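Local coordinates for putative hexulose 6 phosphate synthase (Salmonella typhimurium, PDB 3F4W), which is a putative synthase of the orotidine 5'-phosphate decarboxylase / HUMPS family, with a TIM-barrel fold, at residues A[55-60]-A[78-83]; A[4-9]-A[28-33]. All coordinates share one frame; numbering follows the deposited sequence.

Contact 1 of 2, residues A[55-60]-A[78-83]; sequences EVLADA and ADYVTV
T82 meets D59 with OG1 set between its own backbone N and carbonyl carbon (chi1 56°), while the D59 carboxylate lies anti to its backbone N (chi1 -165°); T82 OG1 then donates to the anti lone pair of D59 OD1 at 2.7 Å. At the other end, Y80 hydroxyl OH gives a 2.9 Å bond to E55 OE2, meeting it from above a carboxylate that stands almost perpendicular to the ring. E55 CB lies at the ring edge, in its plane. D79 points its side chain at strand 55-60, and OD1, through its anti lone pair, takes the V56 N-H at 2.8 Å; K48 supplies the charge partner. V56 O is gripped twice, by D79 N at 2.7 Å and Y80 N at 3.1 Å, where the loop runs into the strand. The parallel ladder goes on with A58 N to Y80 O, then T82 N to A58 O. L57 CD2 presses on Y80 CB at 3.3 Å, on the face that carries both side chains. A58 and V81 point to the other face, towards helices 42-50 and 66-75 respectively; strand 28-31 flanks 55-62, and strand 105-109 flanks 80-84.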
loop_
_atom_site.group_PDB
_atom_site.type_symbol
_atom_site.label_atom_id
_atom_site.label_comp_id
_atom_site.label_asym_id
_atom_site.label_seq_id
_atom_site.Cartn_x
_atom_site.Cartn_y
_atom_site.Cartn_z
ATOM N N GLU A 55 -2.416 -3.152 22.013
ATOM C CA GLU A 55 -1.529 -3.362 20.874
ATOM C C GLU A 55 -2.029 -2.567 19.672
ATOM O O GLU A 55 -3.233 -2.456 19.446
ATOM C CB GLU A 55 -1.411 -4.848 20.533
ATOM C CG GLU A 55 -0.591 -5.642 21.537
ATOM C CD GLU A 55 -0.431 -7.098 21.144
ATOM O OE1 GLU A 55 0.671 -7.652 21.356
ATOM O OE2 GLU A 55 -1.402 -7.690 20.623
ATOM N N VAL A 56 -1.099 -2.004 18.912
ATOM C CA VAL A 56 -1.458 -1.196 17.757
ATOM C C VAL A 56 -0.904 -1.835 16.494
ATOM O O VAL A 56 0.277 -2.175 16.426
ATOM C CB VAL A 56 -0.948 0.262 17.896
ATOM C CG1 VAL A 56 -1.268 1.068 16.648
ATOM C CG2 VAL A 56 -1.558 0.925 19.125
ATOM N N LEU A 57 -1.780 -2.016 15.509
ATOM C CA LEU A 57 -1.425 -2.584 14.213
ATOM C C LEU A 57 -1.451 -1.477 13.158
ATOM O O LEU A 57 -2.446 -0.773 13.022
ATOM C CB LEU A 57 -2.438 -3.686 13.855
ATOM C CG LEU A 57 -2.586 -4.442 12.517
ATOM C CD1 LEU A 57 -2.276 -3.601 11.290
ATOM C CD2 LEU A 57 -1.804 -5.762 12.492
ATOM N N ALA A 58 -0.355 -1.316 12.420
ATOM C CA ALA A 58 -0.327 -0.359 11.315
ATOM C C ALA A 58 -0.584 -1.082 10.000
ATOM O O ALA A 58 0.259 -1.852 9.534
ATOM C CB ALA A 58 1.015 0.368 11.269
ATOM N N ASP A 59 -1.750 -0.845 9.408
ATOM C CA ASP A 59 -2.134 -1.535 8.184
ATOM C C ASP A 59 -1.550 -0.846 6.955
ATOM O O ASP A 59 -2.283 -0.321 6.113
ATOM C CB ASP A 59 -3.652 -1.619 8.062
ATOM C CG ASP A 59 -4.094 -2.619 7.016
ATOM O OD1 ASP A 59 -3.289 -3.504 6.658
ATOM O OD2 ASP A 59 -5.247 -2.518 6.553
ATOM N N ALA A 60 -0.226 -0.851 6.862
ATOM C CA ALA A 60 0.468 -0.190 5.762
ATOM C C ALA A 60 0.309 -0.932 4.434
ATOM O O ALA A 60 0.428 -0.329 3.367
ATOM C CB ALA A 60 1.939 -0.021 6.103
ATOM N N ALA A 78 4.027 1.225 16.585
ATOM C CA ALA A 78 3.238 0.089 16.116
ATOM C C ALA A 78 3.789 -1.224 16.668
ATOM O O ALA A 78 4.999 -1.410 16.742
ATOM C CB ALA A 78 3.204 0.053 14.590
ATOM N N ASP A 79 2.894 -2.125 17.060
ATOM C CA ASP A 79 3.284 -3.464 17.502
ATOM C C ASP A 79 3.265 -4.468 16.353
ATOM O O ASP A 79 3.971 -5.477 16.388
ATOM C CB ASP A 79 2.357 -3.933 18.622
ATOM C CG ASP A 79 2.410 -3.026 19.818
ATOM O OD1 ASP A 79 1.407 -2.332 20.087
ATOM O OD2 ASP A 79 3.476 -2.978 20.468
ATOM N N TYR A 80 2.436 -4.190 15.350
ATOM C CA TYR A 80 2.362 -4.995 14.135
ATOM C C TYR A 80 2.397 -4.086 12.911
ATOM O O TYR A 80 1.966 -2.936 12.972
ATOM C CB TYR A 80 1.053 -5.791 14.080
ATOM C CG TYR A 80 0.759 -6.691 15.261
ATOM C CD1 TYR A 80 1.068 -8.044 15.220
ATOM C CD2 TYR A 80 0.141 -6.197 16.404
ATOM C CE1 TYR A 80 0.790 -8.875 16.286
ATOM C CE2 TYR A 80 -0.143 -7.023 17.481
ATOM C CZ TYR A 80 0.186 -8.364 17.415
ATOM O OH TYR A 80 -0.093 -9.197 18.474
ATOM N N VAL A 81 2.905 -4.609 11.801
ATOM C CA VAL A 81 2.738 -3.956 10.505
ATOM C C VAL A 81 2.297 -5.008 9.501
ATOM O O VAL A 81 2.655 -6.176 9.629
ATOM C CB VAL A 81 4.036 -3.285 10.006
ATOM C CG1 VAL A 81 4.490 -2.207 10.986
ATOM C CG2 VAL A 81 5.129 -4.319 9.786
ATOM N N THR A 82 1.508 -4.600 8.511
ATOM C CA THR A 82 1.087 -5.527 7.468
ATOM C C THR A 82 1.920 -5.353 6.206
ATOM O O THR A 82 2.259 -4.236 5.817
ATOM C CB THR A 82 -0.409 -5.384 7.097
ATOM O OG1 THR A 82 -0.685 -4.033 6.708
ATOM C CG2 THR A 82 -1.299 -5.774 8.268
ATOM N N VAL A 83 2.255 -6.481 5.593
ATOM C CA VAL A 83 2.905 -6.523 4.293
ATOM C C VAL A 83 2.039 -7.410 3.401
ATOM O O VAL A 83 1.404 -8.345 3.884
ATOM C CB VAL A 83 4.332 -7.107 4.394
ATOM C CG1 VAL A 83 4.284 -8.560 4.853
ATOM C CG2 VAL A 83 5.051 -7.003 3.065
#

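Contact 2 of 2, residues A[4-9]-A[28-33]; sequences QLALDE and IIEVGT
Q4 and E30 make the one side-chain hydrogen bond between these two strands: Q4 NE2 donates to E30 OE1 at 2.8 Å. The acceptor lies in the amide plane of Q4, the N-H arrives from above the carboxylate, and the two flat groups stand 85° apart. Both side chains leave on the A6 face, the barrel interior, and run extended with CG anti to the backbone N (chi1 172° in Q4, 170° in E30), which brings amide and carboxylate together there; A6 CB touches E30 OE1 at 3.5 Å.

Backbone bonds form a regular parallel ladder: L5 N to I28 O, E30 N to L5 O, L7 N to E30 O and, just past the end of strand 28-31, G32 N to L7 O at 2.8 Å.

Apolar contact is lighter. I28 CG2 lies 3.9 Å from Q4 CG on the E30 face, and L7 CD1 reaches I29 CG2 at 4.0 Å on the other, where M19 of helix 12-22 covers both.

Among the charges, D8 OD1 comes within 4.1 Å of E30 OE2, a like-charge approach. A water donates to D8 OD1 at 2.8 Å and accepts from T33 N, while D8 OD1 also sits close over G32 CA at 3.2 Å. G32 is the N-cap of helix 33-39. Two adjacent parallel strands joined through helix 12-22 make the first beta-alpha-beta unit of the TIM barrel.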
loop_
_atom_site.group_PDB
_atom_site.type_symbol
_atom_site.label_atom_id
_atom_site.label_comp_id
_atom_site.label_asym_id
_atom_site.label_seq_id
_atom_site.Cartn_x
_atom_site.Cartn_y
_atom_site.Cartn_z
ATOM N N GLN A 4 -9.387 -7.737 16.739
ATOM C CA GLN A 4 -8.682 -6.615 16.133
ATOM C C GLN A 4 -9.704 -5.694 15.475
ATOM O O GLN A 4 -10.546 -6.148 14.701
ATOM C CB GLN A 4 -7.668 -7.127 15.108
ATOM C CG GLN A 4 -7.011 -6.052 14.264
ATOM C CD GLN A 4 -5.839 -6.593 13.462
ATOM O OE1 GLN A 4 -5.062 -7.408 13.958
ATOM N NE2 GLN A 4 -5.704 -6.137 12.220
ATOM N N LEU A 5 -9.637 -4.406 15.802
ATOM C CA LEU A 5 -10.581 -3.420 15.282
ATOM C C LEU A 5 -9.959 -2.524 14.212
ATOM O O LEU A 5 -9.068 -1.724 14.500
ATOM C CB LEU A 5 -11.122 -2.548 16.417
ATOM C CG LEU A 5 -12.034 -1.393 16.001
ATOM C CD1 LEU A 5 -13.363 -1.914 15.473
ATOM C CD2 LEU A 5 -12.261 -0.453 17.166
ATOM N N ALA A 6 -10.444 -2.647 12.981
ATOM C CA ALA A 6 -9.946 -1.817 11.886
ATOM C C ALA A 6 -10.566 -0.418 11.877
ATOM O O ALA A 6 -11.774 -0.264 11.699
ATOM C CB ALA A 6 -10.175 -2.510 10.540
ATOM N N LEU A 7 -9.730 0.597 12.076
ATOM C CA LEU A 7 -10.148 1.983 11.911
ATOM C C LEU A 7 -9.731 2.470 10.524
ATOM O O LEU A 7 -8.589 2.877 10.317
ATOM C CB LEU A 7 -9.527 2.871 12.991
ATOM C CG LEU A 7 -9.777 2.459 14.444
ATOM C CD1 LEU A 7 -9.062 3.407 15.388
ATOM C CD2 LEU A 7 -11.265 2.424 14.747
ATOM N N ASP A 8 -10.657 2.424 9.575
ATOM C CA ASP A 8 -10.317 2.697 8.181
ATOM C C ASP A 8 -10.587 4.137 7.736
ATOM O O ASP A 8 -9.683 4.827 7.265
ATOM C CB ASP A 8 -11.034 1.711 7.253
ATOM C CG ASP A 8 -10.390 0.329 7.255
ATOM O OD1 ASP A 8 -9.222 0.210 7.685
ATOM O OD2 ASP A 8 -11.053 -0.641 6.823
ATOM N N GLU A 9 -11.828 4.588 7.887
ATOM C CA GLU A 9 -12.252 5.840 7.271
ATOM C C GLU A 9 -12.410 7.009 8.243
ATOM O O GLU A 9 -12.933 8.062 7.874
ATOM C CB GLU A 9 -13.545 5.614 6.485
ATOM C CG GLU A 9 -13.436 4.473 5.479
ATOM C CD GLU A 9 -14.678 4.315 4.623
ATOM O OE1 GLU A 9 -15.603 5.144 4.756
ATOM O OE2 GLU A 9 -14.729 3.360 3.818
ATOM N N ILE A 28 -6.609 -5.556 19.746
ATOM C CA ILE A 28 -5.678 -4.897 18.837
ATOM C C ILE A 28 -6.355 -3.745 18.110
ATOM O O ILE A 28 -7.384 -3.930 17.467
ATOM C CB ILE A 28 -5.132 -5.876 17.783
ATOM C CG1 ILE A 28 -4.428 -7.056 18.458
ATOM C CG2 ILE A 28 -4.187 -5.151 16.834
ATOM C CD1 ILE A 28 -4.024 -8.165 17.496
ATOM N N ILE A 29 -5.782 -2.554 18.223
ATOM C CA ILE A 29 -6.295 -1.401 17.504
ATOM C C ILE A 29 -5.572 -1.304 16.167
ATOM O O ILE A 29 -4.347 -1.184 16.122
ATOM C CB ILE A 29 -6.082 -0.100 18.300
ATOM C CG1 ILE A 29 -6.665 -0.242 19.709
ATOM C CG2 ILE A 29 -6.690 1.087 17.559
ATOM C CD1 ILE A 29 -6.510 1.000 20.566
ATOM N N GLU A 30 -6.324 -1.376 15.078
ATOM C CA GLU A 30 -5.721 -1.290 13.758
ATOM C C GLU A 30 -5.885 0.104 13.157
ATOM O O GLU A 30 -6.999 0.596 12.996
ATOM C CB GLU A 30 -6.317 -2.332 12.807
ATOM C CG GLU A 30 -5.890 -2.133 11.355
ATOM C CD GLU A 30 -6.624 -3.040 10.383
ATOM O OE1 GLU A 30 -7.057 -4.137 10.791
ATOM O OE2 GLU A 30 -6.764 -2.652 9.203
ATOM N N VAL A 31 -4.769 0.742 12.834
ATOM C CA VAL A 31 -4.828 1.959 12.037
ATOM C C VAL A 31 -4.919 1.542 10.571
ATOM O O VAL A 31 -3.934 1.088 9.987
ATOM C CB VAL A 31 -3.602 2.855 12.281
ATOM C CG1 VAL A 31 -3.639 4.080 11.374
ATOM C CG2 VAL A 31 -3.545 3.268 13.743
ATOM N N GLY A 32 -6.111 1.675 9.994
ATOM C CA GLY A 32 -6.361 1.268 8.620
ATOM C C GLY A 32 -5.546 2.032 7.593
ATOM O O GLY A 32 -5.010 3.102 7.883
ATOM N N THR A 33 -5.460 1.493 6.382
ATOM C CA THR A 33 -4.602 2.079 5.354
ATOM C C THR A 33 -4.961 3.521 4.981
ATOM O O THR A 33 -4.085 4.377 4.928
ATOM C CB THR A 33 -4.561 1.213 4.084
ATOM O OG1 THR A 33 -4.299 -0.145 4.451
ATOM C CG2 THR A 33 -3.470 1.703 3.144
HETATM O O HOH W 1 -7.204 -0.848 6.062
#

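In the fold
Contacts 2 and 1 pair the first with the second and the third with the fourth strand of one closed eight-stranded barrel, their centres about 9 Å apart, and the 28-31/55-62 pairing joins them. L57 N probably bonds to I29 O at 2.8 Å, and the T33 hydroxyl OG1 probably to D59 O at 2.6 Å. Inside the barrel L57 reaches across to contact 2, with CG 3.6 Å from Q4 NE2 and CB 3.8 Å from I28 CG2. Towards the C-terminal strand ends, E30 OE2 and D59 OD2 bring acidic groups of the two contacts close together, while K61 pairs with D59 and also reaches T33. A malonate ion, probably from the crystallisation liquor, lies about 4 Å from the A6 side chain and may mark a pocket there.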